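Local coordinates for stringent starvation protein B (Caulobacter vibrioides, PDB 2QAS), which probably acts as a dimeric adaptor that delivers ssrA-tagged proteins to the ClpX unfoldase for degradation, at the interface of chains A and B. Sequence-based numbering; all coordinates share one arbitrary frame. Chains: chain A/B, Hypothetical protein.

Contact 1: the interface of chains A and B. Residues chain A 42-43, 45, 115, 118; chain B 11-14, 16.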
loop_
_atom_site.group_PDB
_atom_site.type_symbol
_atom_site.label_atom_id
_atom_site.label_comp_id
_atom_site.label_asym_id
_atom_site.label_seq_id
_atom_site.Cartn_x
_atom_site.Cartn_y
_atom_site.Cartn_z
ATOM N N PRO A 42 1.914 21.223 2.447
ATOM C CA PRO A 42 0.915 22.291 2.364
ATOM C C PRO A 42 0.391 22.504 3.783
ATOM O O PRO A 42 -0.274 21.629 4.340
ATOM C CB PRO A 42 -0.141 21.701 1.437
ATOM C CG PRO A 42 -0.087 20.239 1.771
ATOM C CD PRO A 42 1.404 19.977 1.848
ATOM N N GLU A 43 0.712 23.649 4.378
ATOM C CA GLU A 43 0.269 23.929 5.742
ATOM C C GLU A 43 -1.242 23.779 5.884
ATOM O O GLU A 43 -1.989 23.981 4.926
ATOM C CB GLU A 43 0.704 25.334 6.172
ATOM C CG GLU A 43 0.537 26.410 5.106
ATOM C CD GLU A 43 1.667 26.404 4.086
ATOM O OE1 GLU A 43 2.843 26.374 4.521
ATOM O OE2 GLU A 43 1.389 26.439 2.860
ATOM N N HIS A 45 -0.320 20.993 7.416
ATOM C CA HIS A 45 0.174 19.621 7.511
ATOM C C HIS A 45 1.624 19.503 7.973
ATOM O O HIS A 45 2.500 20.227 7.505
ATOM C CB HIS A 45 0.024 18.912 6.162
ATOM C CG HIS A 45 -1.396 18.657 5.766
ATOM N ND1 HIS A 45 -2.141 17.623 6.290
ATOM C CD2 HIS A 45 -2.213 19.312 4.907
ATOM C CE1 HIS A 45 -3.355 17.649 5.770
ATOM N NE2 HIS A 45 -3.424 18.665 4.929
ATOM N N ASP A 115 -0.326 12.701 11.387
ATOM C CA ASP A 115 -0.400 14.081 10.919
ATOM C C ASP A 115 -1.517 14.730 11.730
ATOM O O ASP A 115 -2.685 14.625 11.376
ATOM C CB ASP A 115 -0.760 14.158 9.436
ATOM C CG ASP A 115 -0.832 15.597 8.925
ATOM O OD1 ASP A 115 -0.981 16.533 9.747
ATOM O OD2 ASP A 115 -0.752 15.805 7.696
ATOM N N VAL A 118 -5.094 16.615 10.359
ATOM C CA VAL A 118 -6.300 15.929 9.911
ATOM C C VAL A 118 -6.436 14.645 10.716
ATOM O O VAL A 118 -7.185 13.745 10.360
ATOM C CB VAL A 118 -6.224 15.599 8.397
ATOM C CG1 VAL A 118 -6.255 16.886 7.583
ATOM C CG2 VAL A 118 -4.939 14.827 8.086
ATOM N N GLU B 11 -10.270 20.004 5.322
ATOM C CA GLU B 11 -9.953 19.557 3.966
ATOM C C GLU B 11 -8.545 18.950 3.969
ATOM O O GLU B 11 -7.587 19.583 4.425
ATOM C CB GLU B 11 -10.005 20.733 2.980
ATOM C CG GLU B 11 -11.348 21.470 2.912
ATOM C CD GLU B 11 -11.613 22.360 4.125
ATOM O OE1 GLU B 11 -10.787 23.257 4.403
ATOM O OE2 GLU B 11 -12.652 22.170 4.796
ATOM N N ASP B 12 -8.429 17.726 3.457
ATOM C CA ASP B 12 -7.155 17.003 3.407
ATOM C C ASP B 12 -6.385 17.288 2.116
ATOM O O ASP B 12 -6.674 16.705 1.075
ATOM C CB ASP B 12 -7.424 15.498 3.511
ATOM C CG ASP B 12 -6.203 14.710 3.934
ATOM O OD1 ASP B 12 -5.081 15.098 3.548
ATOM O OD2 ASP B 12 -6.374 13.695 4.644
ATOM N N LEU B 13 -5.396 18.173 2.187
ATOM C CA LEU B 13 -4.609 18.515 1.010
ATOM C C LEU B 13 -3.578 17.430 0.720
ATOM O O LEU B 13 -2.917 17.443 -0.320
ATOM C CB LEU B 13 -3.901 19.859 1.212
ATOM C CG LEU B 13 -4.713 21.019 1.803
ATOM C CD1 LEU B 13 -3.918 22.312 1.683
ATOM C CD2 LEU B 13 -6.043 21.149 1.076
ATOM N N MET B 14 -3.434 16.496 1.650
ATOM C CA MET B 14 -2.492 15.398 1.475
ATOM C C MET B 14 -3.192 14.197 0.836
ATOM O O MET B 14 -2.540 13.295 0.309
ATOM C CB MET B 14 -1.909 14.982 2.825
ATOM C CG MET B 14 -1.037 16.021 3.479
ATOM S SD MET B 14 0.479 16.292 2.560
ATOM C CE MET B 14 1.549 15.007 3.256
ATOM N N TYR B 16 -4.695 11.711 2.205
ATOM C CA TYR B 16 -4.196 10.508 2.835
ATOM C C TYR B 16 -5.065 9.316 2.485
ATOM O O TYR B 16 -4.557 8.232 2.189
ATOM C CB TYR B 16 -4.129 10.688 4.356
ATOM C CG TYR B 16 -2.961 11.539 4.802
ATOM C CD1 TYR B 16 -3.161 12.720 5.521
ATOM C CD2 TYR B 16 -1.649 11.159 4.508
ATOM C CE1 TYR B 16 -2.077 13.502 5.937
ATOM C CE2 TYR B 16 -0.560 11.932 4.921
ATOM C CZ TYR B 16 -0.784 13.101 5.636
ATOM O OH TYR B 16 0.285 13.865 6.045
#
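The loop of chain B that leads into helix 16-35, with the first residue of that helix, lies against chain A where the loop before strand 47-52 meets the end of strand 110-115 and the turn after it. B:Tyr16 and A:Asp115 make the main polar contact: the phenol OH donates to carboxylate OD2 over 2.8 Å, on the anti side, with ring and carboxylate planes nearly perpendicular at 86°. ND1 of A:His45 comes to the syn side of the same oxygen at 2.7 Å, tilted 30° out of the carboxylate plane. This oxygen is thus gripped by two donors, and the intrachain bond, lying close to the imidazole plane, should help hold the rotation of the ring. CG of B:Met14 sits over the centre of one imidazole face, 3.5 Å from the centroid, and the chain then bends at chi2 (-67°) so that SD turns toward CD and CG of A:Pro42. At the other nitrogen, NE2, backbone N of B:Leu13 makes a weak hydrogen bond of 3.4 Å. The leucine packs CD1 on CB of A:Pro42, sliding past it in the opposite direction. CG2 of A:Val118 lies 3.8 Å from CD1 of B:Tyr16. Within chain B, OD1 of B:Asp12 accepts from N of B:Met14, bracing the loop. The patch lies at the N-terminal end of helix 16-35 of chain B, and its symmetry twin exchanges the chains.

Contact 2: the interface of chains A and B. Residues chain A 27, 30-31, 34; chain B 14, 16, 19.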
loop_
_atom_site.group_PDB
_atom_site.type_symbol
_atom_site.label_atom_id
_atom_site.label_comp_id
_atom_site.label_asym_id
_atom_site.label_seq_id
_atom_site.Cartn_x
_atom_site.Cartn_y
_atom_site.Cartn_z
ATOM N N VAL A 27 2.504 4.773 2.137
ATOM C CA VAL A 27 1.828 6.064 2.279
ATOM C C VAL A 27 2.811 7.042 2.928
ATOM O O VAL A 27 2.824 8.235 2.620
ATOM C CB VAL A 27 0.562 5.962 3.165
ATOM C CG1 VAL A 27 -0.005 7.352 3.430
ATOM C CG2 VAL A 27 -0.486 5.111 2.477
ATOM N N ALA A 30 5.130 8.176 0.257
ATOM C CA ALA A 30 4.494 9.125 -0.647
ATOM C C ALA A 30 4.304 10.481 0.031
ATOM O O ALA A 30 4.415 11.519 -0.617
ATOM C CB ALA A 30 3.169 8.579 -1.131
ATOM N N ALA A 31 4.022 10.472 1.334
ATOM C CA ALA A 31 3.846 11.705 2.097
ATOM C C ALA A 31 5.190 12.439 2.213
ATOM O O ALA A 31 5.248 13.672 2.129
ATOM C CB ALA A 31 3.300 11.387 3.485
ATOM N N LYS A 34 6.016 14.467 -0.909
ATOM C CA LYS A 34 5.321 15.739 -1.035
ATOM C C LYS A 34 6.008 16.742 -0.109
ATOM O O LYS A 34 6.067 17.931 -0.403
ATOM C CB LYS A 34 3.847 15.592 -0.641
ATOM C CG LYS A 34 3.054 14.663 -1.546
ATOM C CD LYS A 34 1.572 14.706 -1.217
ATOM C CE LYS A 34 0.771 13.790 -2.138
ATOM N NZ LYS A 34 -0.705 13.942 -1.928
ATOM N N MET B 14 -3.434 16.496 1.650
ATOM C CA MET B 14 -2.492 15.398 1.475
ATOM C C MET B 14 -3.192 14.197 0.836
ATOM O O MET B 14 -2.540 13.295 0.309
ATOM C CB MET B 14 -1.909 14.982 2.825
ATOM C CG MET B 14 -1.037 16.021 3.479
ATOM S SD MET B 14 0.479 16.292 2.560
ATOM C CE MET B 14 1.549 15.007 3.256
ATOM N N TYR B 16 -4.695 11.711 2.205
ATOM C CA TYR B 16 -4.196 10.508 2.835
ATOM C C TYR B 16 -5.065 9.316 2.485
ATOM O O TYR B 16 -4.557 8.232 2.189
ATOM C CB TYR B 16 -4.129 10.688 4.356
ATOM C CG TYR B 16 -2.961 11.539 4.802
ATOM C CD1 TYR B 16 -3.161 12.720 5.521
ATOM C CD2 TYR B 16 -1.649 11.159 4.508
ATOM C CE1 TYR B 16 -2.077 13.502 5.937
ATOM C CE2 TYR B 16 -0.560 11.932 4.921
ATOM C CZ TYR B 16 -0.784 13.101 5.636
ATOM O OH TYR B 16 0.285 13.865 6.045
ATOM N N MET B 19 -4.278 8.058 -0.959
ATOM C CA MET B 19 -2.975 7.388 -0.983
ATOM C C MET B 19 -3.047 6.015 -0.321
ATOM O O MET B 19 -2.323 5.097 -0.697
ATOM C CB MET B 19 -1.917 8.229 -0.266
ATOM C CG MET B 19 -1.598 9.568 -0.904
ATOM S SD MET B 19 -0.454 10.491 0.153
ATOM C CE MET B 19 0.915 10.665 -0.913
#
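The phenol ring of B:Tyr16 has CB of B:Met14, from its own chain, 3.4 Å above one face and offset toward the rim. Across the interface the ring offers CE2, on the side away from A:Val118, to the methyl CB of A:Ala31, a loose contact of 4.2 Å. The same methyl meets the far end of B:Met14, whose CE lies 4.0 Å from it; the bend of that chain at chi3 (-87°) takes CE past the sulfur to the helix of chain A. B:Met14 therefore serves this helix with its terminal methyl and with its backbone carbonyl. That carbonyl oxygen accepts a hydrogen bond from the side-chain nitrogen NZ of A:Lys34 at 3.0 Å. NZ approaches from above the carbonyl plane, 48° out of it, with an angle of 119° at the oxygen, so the bond is not directed at a lone pair. The lysine chain is extended beyond CG, which carries NZ from chain A's helix to the loop just ahead of the partner helix. B:Met19 comes up to it tip to tip, placing its methyl CE 3.4 Å from CE of the lysine, while SD lies 4.0 Å from NZ. The modelled approach of B:Met19 CE to A:Ala30 is doubtful. Further back, CG2 of A:Val27 rests against the backbone carbonyl oxygen of B:Met19 at 3.7 Å. A:Ala31 and the aliphatic part of A:Lys34 thus pack against the methionine ends of chain B, in a largely apolar seam with a polar bond at one end. The seam runs along helix 16-35 of chain A, from A:Val27 to near its C-terminal end at A:Lys34, against the first turn of the same helix in chain B and the residues just before it.

Contact 1 and contact 2 are neighbouring parts of one two-fold interface, the centres of their C-alpha atoms about 9 Å apart. B:Met14 and B:Tyr16 belong to both, so the end of chain B's N-terminal loop and the first residue of helix 16-35 lie between the loops and strand end of chain A on one side and chain A's helix 16-35 on the other. Each helix takes part both through its beginning and through its later turns, and the symmetry repeats both contacts with the chains exchanged. Such reciprocal clasping fits the self-association known for this protein and may link helix pairing to seating of the N-terminal segment.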